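Local atomic coordinates of CurH (Lyngbya majuscula, PDB entry 3KG7), a protein that serves as a dehydratase domain of the curacin polyketide synthase and probably removes water from a carrier-bound beta-hydroxyacyl intermediate. Residues C[15-18]-C[23-26]; C[56-61]-C[122-127]; C[75-80]-C[86-91]; C[127-132]-C[233-238]. All blocks are in the same frame, centred on the assembly; numbering follows the deposited sequence.

Interaction 1. Residues C[15-18]-C[23-26]; sequences KLEL and QTIY
The carbonyl oxygen of Leu16 is met twice from the opposite strand: the backbone N of Ile25 donates to Leu16 O over 2.8 Å, and CA of Thr24 brings a CA-H...O contact to the same oxygen at 3.3 Å. Leu16 N returns a bond to Ile25 O, so this hydrogen-bonded pair fixes the register of an antiparallel beta hairpin at the margin of the first hotdog unit. A third bond, from Leu18 N to Gln23 O (2.9 Å), continues the ladder toward the turn. Lys15, Glu17, Thr24 and Tyr26 share one face. There Lys15 runs beside Tyr26, its CG 3.6 Å from Tyr26 CE1. The lysine leaves the backbone with CG opposite its own N (chi1 -169°) and stays extended, which carries CE to 3.6 Å from Tyr26 OH and NZ to a salt bridge with Glu17 OE2 whose hydrogen bond is weak. Putting an alanine in place of Tyr26 would probably strip the lysine methylenes of their flat neighbour and open a gap beside Ala61 of helix 52-62. The other face carries Leu16 and Ile25 and adjoins the second subunit, where Leu16 packs on Leu16 of that copy. Glu17 OE1 makes a salt bridge with Arg108 of the second subunit, so the hairpin also takes part in the dimer contact. Near the turn, Leu18 CD1 lies 3.7 Å from Ile25 CD1 and 3.6 Å from Gln23 OE1.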
loop_
_atom_site.group_PDB
_atom_site.type_symbol
_atom_site.label_atom_id
_atom_site.label_comp_id
_atom_site.label_asym_id
_atom_site.label_seq_id
_atom_site.Cartn_x
_atom_site.Cartn_y
_atom_site.Cartn_z
ATOM N N LYS C 15 4.701 6.979 0.356
ATOM C CA LYS C 15 5.409 5.735 0.109
ATOM C C LYS C 15 4.872 4.635 1.012
ATOM O O LYS C 15 4.816 4.803 2.235
ATOM C CB LYS C 15 6.903 5.943 0.387
ATOM C CG LYS C 15 7.785 4.816 -0.085
ATOM C CD LYS C 15 9.192 4.902 0.462
ATOM C CE LYS C 15 10.101 3.959 -0.314
ATOM N NZ LYS C 15 11.475 3.826 0.240
ATOM N N LEU C 16 4.483 3.510 0.416
ATOM C CA LEU C 16 4.096 2.338 1.193
ATOM C C LEU C 16 4.851 1.115 0.716
ATOM O O LEU C 16 4.798 0.778 -0.457
ATOM C CB LEU C 16 2.588 2.100 1.124
ATOM C CG LEU C 16 2.007 1.194 2.217
ATOM C CD1 LEU C 16 2.255 1.750 3.610
ATOM C CD2 LEU C 16 0.521 1.008 1.989
ATOM N N GLU C 17 5.567 0.470 1.635
ATOM C CA GLU C 17 6.268 -0.779 1.350
ATOM C C GLU C 17 5.414 -1.974 1.757
ATOM O O GLU C 17 5.013 -2.106 2.924
ATOM C CB GLU C 17 7.613 -0.814 2.068
ATOM C CG GLU C 17 8.710 -0.044 1.340
ATOM C CD GLU C 17 9.920 0.297 2.217
ATOM O OE1 GLU C 17 9.922 -0.022 3.427
ATOM O OE2 GLU C 17 10.874 0.904 1.685
ATOM N N LEU C 18 5.136 -2.840 0.789
ATOM C CA LEU C 18 4.247 -3.965 1.022
ATOM C C LEU C 18 4.982 -5.115 1.653
ATOM O O LEU C 18 5.972 -5.606 1.127
ATOM C CB LEU C 18 3.525 -4.361 -0.261
ATOM C CG LEU C 18 2.650 -3.210 -0.762
ATOM C CD1 LEU C 18 1.795 -3.675 -1.902
ATOM C CD2 LEU C 18 1.779 -2.649 0.367
ATOM N N GLN C 23 6.805 -5.084 -2.692
ATOM C CA GLN C 23 6.459 -4.033 -3.632
ATOM C C GLN C 23 6.492 -2.691 -2.931
ATOM O O GLN C 23 6.552 -2.627 -1.705
ATOM C CB GLN C 23 5.062 -4.256 -4.216
ATOM C CG GLN C 23 5.004 -5.277 -5.333
ATOM C CD GLN C 23 3.624 -5.904 -5.492
ATOM O OE1 GLN C 23 2.778 -5.839 -4.591
ATOM N NE2 GLN C 23 3.397 -6.531 -6.640
ATOM N N THR C 24 6.450 -1.621 -3.716
ATOM C CA THR C 24 6.358 -0.271 -3.200
ATOM C C THR C 24 5.264 0.468 -3.956
ATOM O O THR C 24 5.240 0.471 -5.194
ATOM C CB THR C 24 7.695 0.466 -3.388
ATOM O OG1 THR C 24 8.754 -0.331 -2.849
ATOM C CG2 THR C 24 7.689 1.797 -2.671
ATOM N N ILE C 25 4.336 1.068 -3.218
ATOM C CA ILE C 25 3.296 1.889 -3.838
ATOM C C ILE C 25 3.530 3.320 -3.437
ATOM O O ILE C 25 3.730 3.607 -2.263
ATOM C CB ILE C 25 1.850 1.519 -3.401
ATOM C CG1 ILE C 25 1.588 0.029 -3.533
ATOM C CG2 ILE C 25 0.810 2.258 -4.250
ATOM C CD1 ILE C 25 0.324 -0.406 -2.813
ATOM N N TYR C 26 3.508 4.211 -4.422
ATOM C CA TYR C 26 3.459 5.631 -4.172
ATOM C C TYR C 26 2.064 6.149 -4.516
ATOM O O TYR C 26 1.648 6.133 -5.676
ATOM C CB TYR C 26 4.527 6.338 -4.986
ATOM C CG TYR C 26 5.942 5.879 -4.678
ATOM C CD1 TYR C 26 6.737 6.569 -3.750
ATOM C CD2 TYR C 26 6.494 4.760 -5.324
ATOM C CE1 TYR C 26 8.037 6.158 -3.464
ATOM C CE2 TYR C 26 7.802 4.340 -5.043
ATOM C CZ TYR C 26 8.562 5.047 -4.115
ATOM O OH TYR C 26 9.850 4.643 -3.831
#

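Interaction 2. Residues C[56-61]-C[122-127]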
loop_
_atom_site.group_PDB
_atom_site.type_symbol
_atom_site.label_atom_id
_atom_site.label_comp_id
_atom_site.label_asym_id
_atom_site.label_seq_id
_atom_site.Cartn_x
_atom_site.Cartn_y
_atom_site.Cartn_z
ATOM N N ALA C 56 9.792 10.585 -14.991
ATOM C CA ALA C 56 10.253 11.459 -13.923
ATOM C C ALA C 56 9.978 10.839 -12.568
ATOM O O ALA C 56 10.874 10.772 -11.720
ATOM C CB ALA C 56 9.571 12.790 -14.023
HETATM N N MSE C 57 8.746 10.370 -12.379
HETATM C CA MSE C 57 8.323 9.788 -11.100
HETATM C C MSE C 57 9.123 8.538 -10.746
HETATM O O MSE C 57 9.571 8.367 -9.612
HETATM C CB MSE C 57 6.833 9.460 -11.121
HETATM C CG MSE C 57 5.957 10.683 -11.139
HETATM SE SE MSE C 57 4.080 10.196 -11.204
HETATM C CE MSE C 57 3.759 9.809 -9.324
ATOM N N THR C 58 9.303 7.675 -11.738
ATOM C CA THR C 58 10.022 6.431 -11.552
ATOM C C THR C 58 11.474 6.719 -11.190
ATOM O O THR C 58 12.030 6.102 -10.259
ATOM C CB THR C 58 9.936 5.536 -12.799
ATOM O OG1 THR C 58 8.561 5.236 -13.081
ATOM C CG2 THR C 58 10.690 4.233 -12.567
ATOM N N LEU C 59 12.075 7.665 -11.914
ATOM C CA LEU C 59 13.433 8.094 -11.625
ATOM C C LEU C 59 13.533 8.665 -10.219
ATOM O O LEU C 59 14.542 8.474 -9.552
ATOM C CB LEU C 59 13.923 9.106 -12.652
ATOM C CG LEU C 59 14.086 8.664 -14.099
ATOM C CD1 LEU C 59 14.116 9.895 -14.985
ATOM C CD2 LEU C 59 15.348 7.836 -14.281
ATOM N N ALA C 60 12.477 9.334 -9.763
ATOM C CA ALA C 60 12.447 9.848 -8.399
ATOM C C ALA C 60 12.337 8.725 -7.370
ATOM O O ALA C 60 12.863 8.850 -6.262
ATOM C CB ALA C 60 11.330 10.859 -8.224
ATOM N N ALA C 61 11.688 7.622 -7.741
ATOM C CA ALA C 61 11.522 6.489 -6.830
ATOM C C ALA C 61 12.803 5.665 -6.641
ATOM O O ALA C 61 13.137 5.250 -5.524
ATOM C CB ALA C 61 10.385 5.601 -7.288
HETATM N N MSE C 122 6.438 0.597 -17.539
HETATM C CA MSE C 122 7.851 0.579 -17.928
HETATM C C MSE C 122 8.654 -0.354 -17.031
HETATM O O MSE C 122 8.143 -0.855 -16.026
HETATM C CB MSE C 122 8.454 1.986 -17.893
HETATM C CG MSE C 122 8.599 2.565 -16.500
HETATM SE SE MSE C 122 8.280 4.489 -16.458
HETATM C CE MSE C 122 6.379 4.486 -16.912
ATOM N N SER C 123 9.907 -0.584 -17.409
ATOM C CA SER C 123 10.832 -1.361 -16.602
ATOM C C SER C 123 12.037 -0.518 -16.249
ATOM O O SER C 123 12.610 0.169 -17.109
ATOM C CB SER C 123 11.293 -2.614 -17.342
ATOM O OG SER C 123 10.373 -3.688 -17.190
ATOM N N VAL C 124 12.405 -0.555 -14.972
ATOM C CA VAL C 124 13.689 -0.045 -14.531
ATOM C C VAL C 124 14.717 -1.109 -14.907
ATOM O O VAL C 124 14.566 -2.274 -14.539
ATOM C CB VAL C 124 13.676 0.189 -13.012
ATOM C CG1 VAL C 124 14.985 0.822 -12.536
ATOM C CG2 VAL C 124 12.503 1.068 -12.643
ATOM N N SER C 125 15.736 -0.722 -15.667
ATOM C CA SER C 125 16.804 -1.644 -16.048
ATOM C C SER C 125 17.576 -2.120 -14.811
ATOM O O SER C 125 17.710 -1.370 -13.844
ATOM C CB SER C 125 17.750 -0.967 -17.041
ATOM O OG SER C 125 18.695 -1.885 -17.574
ATOM N N GLU C 126 18.060 -3.362 -14.826
ATOM C CA GLU C 126 18.896 -3.858 -13.724
ATOM C C GLU C 126 20.315 -3.330 -13.863
ATOM O O GLU C 126 21.137 -3.476 -12.953
ATOM C CB GLU C 126 18.898 -5.389 -13.645
ATOM C CG GLU C 126 19.745 -6.105 -14.697
ATOM C CD GLU C 126 19.006 -6.353 -16.004
ATOM O OE1 GLU C 126 17.788 -6.072 -16.070
ATOM O OE2 GLU C 126 19.649 -6.834 -16.968
ATOM N N ASN C 127 20.588 -2.715 -15.011
ATOM C CA ASN C 127 21.906 -2.187 -15.310
ATOM C C ASN C 127 21.945 -0.679 -15.349
ATOM O O ASN C 127 21.324 -0.068 -16.218
ATOM C CB ASN C 127 22.428 -2.736 -16.640
ATOM C CG ASN C 127 23.097 -4.069 -16.486
ATOM O OD1 ASN C 127 24.162 -4.167 -15.875
ATOM N ND2 ASN C 127 22.476 -5.112 -17.033
#
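Thr58 and Met122 pass each other in opposite directions, the threonine reaching out from its helix while the methionine, present as selenomethionine, reaches in from its strand. The atoms that meet are Thr58 OG1 and Met122 SE, 3.5 Å apart, with Thr58 CB farther from the selenium at 4.2 Å. Thr58 passes Val124 in the same opposed sense, but with its other branch: its CG2 touches Val124 CG2 at 3.6 Å. The first torsion of Thr58 (chi1 -60°) divides these tasks, setting OG1 beside the backbone N and CG2 opposite it, so that hydroxyl and methyl face different strand residues. The hydroxyl is already engaged in its own helix, bonded to the carbonyl O of Tyr54 one turn earlier, and thus a polar group is satisfied within an otherwise apolar and buried contact. Met122 reaches it by a folded route, with CG lodged between the backbone N and carbonyl carbon (chi1 69°) and further bends along the chain. The geometry is that of a hotdog fold, in which an antiparallel sheet wraps round a long helix: helix 52-62 fills that role in the first hotdog, and Thr58 turns toward the sheet at strand 117-124. Val103 on the adjoining strand 101-109 packs against both Thr58 and Val124, while Val68 and Ile71 of strand 66-73 pack on Met122. Beyond the strand the chain bends in an ST turn, where the backbone N of Asn127 donates to Ser125 OG at 3.3 Å.

Interaction 3. Residues C[75-80]-C[86-91]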
loop_
_atom_site.group_PDB
_atom_site.type_symbol
_atom_site.label_atom_id
_atom_site.label_comp_id
_atom_site.label_asym_id
_atom_site.label_seq_id
_atom_site.Cartn_x
_atom_site.Cartn_y
_atom_site.Cartn_z
ATOM N N GLN C 75 -3.948 5.511 -21.744
ATOM C CA GLN C 75 -4.799 6.701 -21.694
ATOM C C GLN C 75 -4.184 7.785 -20.800
ATOM O O GLN C 75 -3.537 7.480 -19.792
ATOM C CB GLN C 75 -6.247 6.379 -21.310
ATOM C CG GLN C 75 -6.439 5.163 -20.418
ATOM C CD GLN C 75 -7.857 4.604 -20.502
ATOM O OE1 GLN C 75 -8.736 5.175 -21.168
ATOM N NE2 GLN C 75 -8.088 3.479 -19.828
ATOM N N PRO C 76 -4.337 9.055 -21.209
ATOM C CA PRO C 76 -3.851 10.183 -20.410
ATOM C C PRO C 76 -4.611 10.387 -19.097
ATOM O O PRO C 76 -5.801 10.070 -19.012
ATOM C CB PRO C 76 -4.077 11.392 -21.328
ATOM C CG PRO C 76 -5.103 10.959 -22.297
ATOM C CD PRO C 76 -4.935 9.489 -22.484
ATOM N N LEU C 77 -3.908 10.902 -18.089
ATOM C CA LEU C 77 -4.539 11.413 -16.880
ATOM C C LEU C 77 -4.874 12.875 -17.137
ATOM O O LEU C 77 -3.975 13.712 -17.226
ATOM C CB LEU C 77 -3.598 11.271 -15.677
ATOM C CG LEU C 77 -4.177 11.269 -14.257
ATOM C CD1 LEU C 77 -3.175 10.682 -13.288
ATOM C CD2 LEU C 77 -4.584 12.652 -13.790
ATOM N N PHE C 78 -6.160 13.177 -17.285
ATOM C CA PHE C 78 -6.608 14.559 -17.504
ATOM C C PHE C 78 -7.521 15.051 -16.378
ATOM O O PHE C 78 -8.129 14.257 -15.652
ATOM C CB PHE C 78 -7.269 14.730 -18.881
ATOM C CG PHE C 78 -8.517 13.912 -19.072
ATOM C CD1 PHE C 78 -9.778 14.474 -18.851
ATOM C CD2 PHE C 78 -8.440 12.588 -19.492
ATOM C CE1 PHE C 78 -10.946 13.724 -19.034
ATOM C CE2 PHE C 78 -9.596 11.830 -19.672
ATOM C CZ PHE C 78 -10.853 12.399 -19.445
ATOM N N LEU C 79 -7.593 16.365 -16.226
ATOM C CA LEU C 79 -8.432 16.968 -15.207
ATOM C C LEU C 79 -9.505 17.777 -15.909
ATOM O O LEU C 79 -9.270 18.914 -16.329
ATOM C CB LEU C 79 -7.590 17.822 -14.258
ATOM C CG LEU C 79 -6.392 17.073 -13.654
ATOM C CD1 LEU C 79 -5.587 17.974 -12.739
ATOM C CD2 LEU C 79 -6.827 15.815 -12.907
ATOM N N ALA C 80 -10.672 17.156 -16.066
ATOM C CA ALA C 80 -11.783 17.755 -16.804
ATOM C C ALA C 80 -12.179 19.087 -16.189
ATOM O O ALA C 80 -12.117 20.122 -16.842
ATOM C CB ALA C 80 -12.974 16.805 -16.842
ATOM N N ARG C 86 -7.897 13.081 -9.013
ATOM C CA ARG C 86 -7.651 11.708 -9.418
ATOM C C ARG C 86 -6.727 11.017 -8.430
ATOM O O ARG C 86 -5.599 11.447 -8.208
ATOM C CB ARG C 86 -7.084 11.654 -10.842
ATOM C CG ARG C 86 -8.086 12.111 -11.874
ATOM C CD ARG C 86 -7.937 11.353 -13.156
ATOM N NE ARG C 86 -9.197 10.726 -13.530
ATOM C CZ ARG C 86 -9.413 9.420 -13.531
ATOM N NH1 ARG C 86 -8.451 8.569 -13.204
ATOM N NH2 ARG C 86 -10.598 8.964 -13.876
ATOM N N GLU C 87 -7.247 9.958 -7.823
ATOM C CA GLU C 87 -6.508 9.090 -6.917
ATOM C C GLU C 87 -5.481 8.307 -7.741
ATOM O O GLU C 87 -5.853 7.471 -8.559
ATOM C CB GLU C 87 -7.518 8.143 -6.278
ATOM C CG GLU C 87 -7.022 7.280 -5.143
ATOM C CD GLU C 87 -8.153 6.483 -4.498
ATOM O OE1 GLU C 87 -9.273 7.033 -4.374
ATOM O OE2 GLU C 87 -7.921 5.317 -4.114
ATOM N N THR C 88 -4.199 8.584 -7.532
ATOM C CA THR C 88 -3.151 8.056 -8.398
ATOM C C THR C 88 -2.222 7.091 -7.658
ATOM O O THR C 88 -1.920 7.296 -6.490
ATOM C CB THR C 88 -2.357 9.221 -9.009
ATOM O OG1 THR C 88 -3.276 10.229 -9.459
ATOM C CG2 THR C 88 -1.516 8.756 -10.181
ATOM N N GLN C 89 -1.787 6.036 -8.340
ATOM C CA GLN C 89 -0.919 5.030 -7.735
ATOM C C GLN C 89 0.170 4.614 -8.702
ATOM O O GLN C 89 -0.123 4.174 -9.817
ATOM C CB GLN C 89 -1.724 3.802 -7.307
ATOM C CG GLN C 89 -2.587 4.024 -6.076
ATOM C CD GLN C 89 -3.118 2.740 -5.472
ATOM O OE1 GLN C 89 -2.809 1.646 -5.937
ATOM N NE2 GLN C 89 -3.930 2.868 -4.429
ATOM N N LEU C 90 1.425 4.782 -8.283
ATOM C CA LEU C 90 2.565 4.265 -9.031
ATOM C C LEU C 90 3.036 3.018 -8.302
ATOM O O LEU C 90 3.394 3.081 -7.121
ATOM C CB LEU C 90 3.682 5.304 -9.111
ATOM C CG LEU C 90 4.924 4.940 -9.930
ATOM C CD1 LEU C 90 5.605 6.191 -10.477
ATOM C CD2 LEU C 90 5.915 4.106 -9.114
HETATM N N MSE C 91 3.019 1.888 -9.000
HETATM C CA MSE C 91 3.360 0.609 -8.404
HETATM C C MSE C 91 4.734 0.143 -8.902
HETATM O O MSE C 91 4.948 -0.057 -10.104
HETATM C CB MSE C 91 2.246 -0.399 -8.710
HETATM C CG MSE C 91 2.488 -1.840 -8.257
HETATM SE SE MSE C 91 2.347 -2.149 -6.320
HETATM C CE MSE C 91 1.183 -3.727 -6.387
#
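Apolar contact dominates between Leu77 and the start of strand 86-92. Leu77 and the aliphatic part of Arg86 pass each other in opposite directions, with Leu77 CD2 3.7 Å from Arg86 CD and 4.0 Å from Arg86 CB. Its second methyl meets Thr88 tip to tip, Leu77 CD1 being 3.9 Å from Thr88 OG1 and 4.0 Å from its CG2. The placing of CG opposite the backbone N (chi1 -159°) brings it up to the strand, where its two methyls reach one residue each. Exchanging Leu77 for an alanine is likely to leave the methylenes of Arg86 and the methyl of Thr88 without this cover and to open a gap between loop and strand. Leu79 adds CD2, 4.0 Å from Arg86 CG. The carbonyl O of Phe78 makes a further van der Waals touch, 3.8 Å from Arg86 CD, where the arginine chain bends at chi2 and chi3. This belongs to the first hotdog unit: the loop that leaves strand 66-73 folds back over the first residues of strand 86-92, and hydrogen-bonds through its own backbone with Pro47 and Ile49. No hydrogen bond joins the two segments. Arg86 NH1 is hydrogen-bonded to Ser107 OG, which directs the guanidinium toward strand 101-109. Within the strand, Thr88 OG1 donates to Arg86 O at 2.9 Å, coming from well above the carbonyl plane, 58° out of it; this bond holds the threonine hydroxyl on its own strand and is likely to steady the rotation of the side chain that meets Leu77 CD1.

Interaction 4. Residues C[127-132]-C[233-238]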
loop_
_atom_site.group_PDB
_atom_site.type_symbol
_atom_site.label_atom_id
_atom_site.label_comp_id
_atom_site.label_asym_id
_atom_site.label_seq_id
_atom_site.Cartn_x
_atom_site.Cartn_y
_atom_site.Cartn_z
ATOM N N ASN C 127 20.588 -2.715 -15.011
ATOM C CA ASN C 127 21.906 -2.187 -15.310
ATOM C C ASN C 127 21.945 -0.679 -15.349
ATOM O O ASN C 127 21.324 -0.068 -16.218
ATOM C CB ASN C 127 22.428 -2.736 -16.640
ATOM C CG ASN C 127 23.097 -4.069 -16.486
ATOM O OD1 ASN C 127 24.162 -4.167 -15.875
ATOM N ND2 ASN C 127 22.476 -5.112 -17.033
ATOM N N PRO C 128 22.691 -0.072 -14.413
ATOM C CA PRO C 128 23.039 1.336 -14.519
ATOM C C PRO C 128 23.542 1.632 -15.930
ATOM O O PRO C 128 24.317 0.847 -16.474
ATOM C CB PRO C 128 24.192 1.487 -13.514
ATOM C CG PRO C 128 24.545 0.073 -13.076
ATOM C CD PRO C 128 23.268 -0.675 -13.203
ATOM N N PRO C 129 23.094 2.745 -16.534
ATOM C CA PRO C 129 23.613 3.052 -17.857
ATOM C C PRO C 129 25.128 3.164 -17.810
ATOM O O PRO C 129 25.686 3.472 -16.748
ATOM C CB PRO C 129 22.996 4.424 -18.177
ATOM C CG PRO C 129 22.498 4.956 -16.873
ATOM C CD PRO C 129 22.132 3.759 -16.066
ATOM N N PRO C 130 25.798 2.887 -18.944
ATOM C CA PRO C 130 27.230 3.153 -19.007
ATOM C C PRO C 130 27.471 4.664 -18.969
ATOM O O PRO C 130 26.654 5.415 -19.509
ATOM C CB PRO C 130 27.650 2.542 -20.352
ATOM C CG PRO C 130 26.398 2.464 -21.161
ATOM C CD PRO C 130 25.273 2.303 -20.196
ATOM N N PRO C 131 28.569 5.108 -18.321
ATOM C CA PRO C 131 28.851 6.537 -18.145
ATOM C C PRO C 131 28.903 7.298 -19.474
ATOM O O PRO C 131 29.507 6.812 -20.433
ATOM C CB PRO C 131 30.222 6.553 -17.452
ATOM C CG PRO C 131 30.800 5.201 -17.692
ATOM C CD PRO C 131 29.627 4.274 -17.722
ATOM N N PRO C 132 28.262 8.483 -19.524
ATOM C CA PRO C 132 28.115 9.307 -20.727
ATOM C C PRO C 132 29.431 9.555 -21.456
ATOM O O PRO C 132 30.450 9.846 -20.822
ATOM C CB PRO C 132 27.550 10.625 -20.182
ATOM C CG PRO C 132 27.732 10.560 -18.686
ATOM C CD PRO C 132 27.622 9.121 -18.361
ATOM N N GLU C 233 14.063 3.752 -24.584
ATOM C CA GLU C 233 14.938 3.853 -23.416
ATOM C C GLU C 233 15.101 5.301 -22.981
ATOM O O GLU C 233 15.081 6.219 -23.807
ATOM C CB GLU C 233 16.307 3.198 -23.692
ATOM C CG GLU C 233 17.359 3.403 -22.593
ATOM C CD GLU C 233 18.052 2.108 -22.159
ATOM O OE1 GLU C 233 17.437 1.026 -22.289
ATOM O OE2 GLU C 233 19.203 2.171 -21.664
HETATM N N MSE C 234 15.245 5.492 -21.675
HETATM C CA MSE C 234 15.565 6.793 -21.110
HETATM C C MSE C 234 16.584 6.591 -19.994
HETATM O O MSE C 234 16.349 5.840 -19.049
HETATM C CB MSE C 234 14.305 7.497 -20.597
HETATM C CG MSE C 234 14.376 9.022 -20.642
HETATM SE SE MSE C 234 15.036 9.843 -18.995
HETATM C CE MSE C 234 15.927 11.440 -19.682
ATOM N N THR C 235 17.736 7.236 -20.127
ATOM C CA THR C 235 18.770 7.149 -19.101
ATOM C C THR C 235 19.056 8.520 -18.533
ATOM O O THR C 235 18.969 9.526 -19.242
ATOM C CB THR C 235 20.091 6.603 -19.647
ATOM O OG1 THR C 235 20.659 7.554 -20.559
ATOM C CG2 THR C 235 19.873 5.266 -20.343
ATOM N N LEU C 236 19.407 8.557 -17.255
ATOM C CA LEU C 236 19.846 9.788 -16.626
ATOM C C LEU C 236 20.930 9.467 -15.598
ATOM O O LEU C 236 20.726 8.618 -14.723
ATOM C CB LEU C 236 18.659 10.513 -15.987
ATOM C CG LEU C 236 18.969 11.867 -15.344
ATOM C CD1 LEU C 236 19.474 12.874 -16.384
ATOM C CD2 LEU C 236 17.758 12.395 -14.599
ATOM N N SER C 237 22.078 10.134 -15.716
ATOM C CA SER C 237 23.235 9.843 -14.862
ATOM C C SER C 237 23.194 10.603 -13.545
ATOM O O SER C 237 23.613 10.076 -12.517
ATOM C CB SER C 237 24.551 10.159 -15.568
ATOM O OG SER C 237 24.594 9.570 -16.848
ATOM N N HIS C 238 22.712 11.845 -13.578
ATOM C CA HIS C 238 22.597 12.658 -12.363
ATOM C C HIS C 238 21.487 13.703 -12.500
ATOM O O HIS C 238 20.931 13.864 -13.584
ATOM C CB HIS C 238 23.945 13.296 -11.972
ATOM C CG HIS C 238 24.604 14.066 -13.072
ATOM N ND1 HIS C 238 24.179 15.317 -13.461
ATOM C CD2 HIS C 238 25.670 13.770 -13.852
ATOM C CE1 HIS C 238 24.948 15.755 -14.442
ATOM N NE2 HIS C 238 25.862 14.835 -14.697
#
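This is a surface contact in which a run of prolines lies over the end of strand 225-236, and it is made by van der Waals touches with no hydrogen bond between the two segments. Pro129 meets Thr235: its CB sits 3.9 Å from Thr235 CG2 and its CG 4.0 Å from Thr235 CB, the ring and the threonine side chain passing in opposite directions. The first torsion of Thr235 (chi1 68°) sets CG2 opposite the carbonyl carbon, where the methyl meets Pro129 CB. Three residues on, Pro132 comes to Ser237, with CD 3.4 Å and CG 3.8 Å from Ser237 OG. That hydroxyl also has a polar partner in the carbonyl O of Phe275, so the proline ring covers an oxygen already tied to strand 274-286. Pro130 and Pro131 point away. The spacing follows from the backbone, whose torsions from Pro128 to Pro132 are those of a polyproline II helix: three residues make a turn, and every third ring returns to the same side. Ala67 of strand 66-73 packs beside both Pro129 and Thr235, placing the contact where strands 66-73 and 225-236 pair. Here the proline-rich connection, probably stiff, runs from one hotdog unit to the next near where they appear to join, an arrangement consistent with the double hotdog fold of the domain.

From the N terminus, interaction 1 closes first, a tight hairpin of strands 14-17 and 24-30 that borders the second subunit. Interaction 2 then opens on helix 52-62 and closes some sixty residues later on strand 117-124; interaction 3 opens and closes within that span, joining loop 75-80 to strand 86-92. Strand 86-92 lies next to strand 24-30, so interactions 1 and 3 touch, and Leu90 also packs on Met57 of interaction 2. The chain passes directly from interaction 2 to interaction 4 through the shared Asn127. Interaction 4 closes about a hundred residues on, in series with the others, tying the connection between hotdogs to strand 225-236.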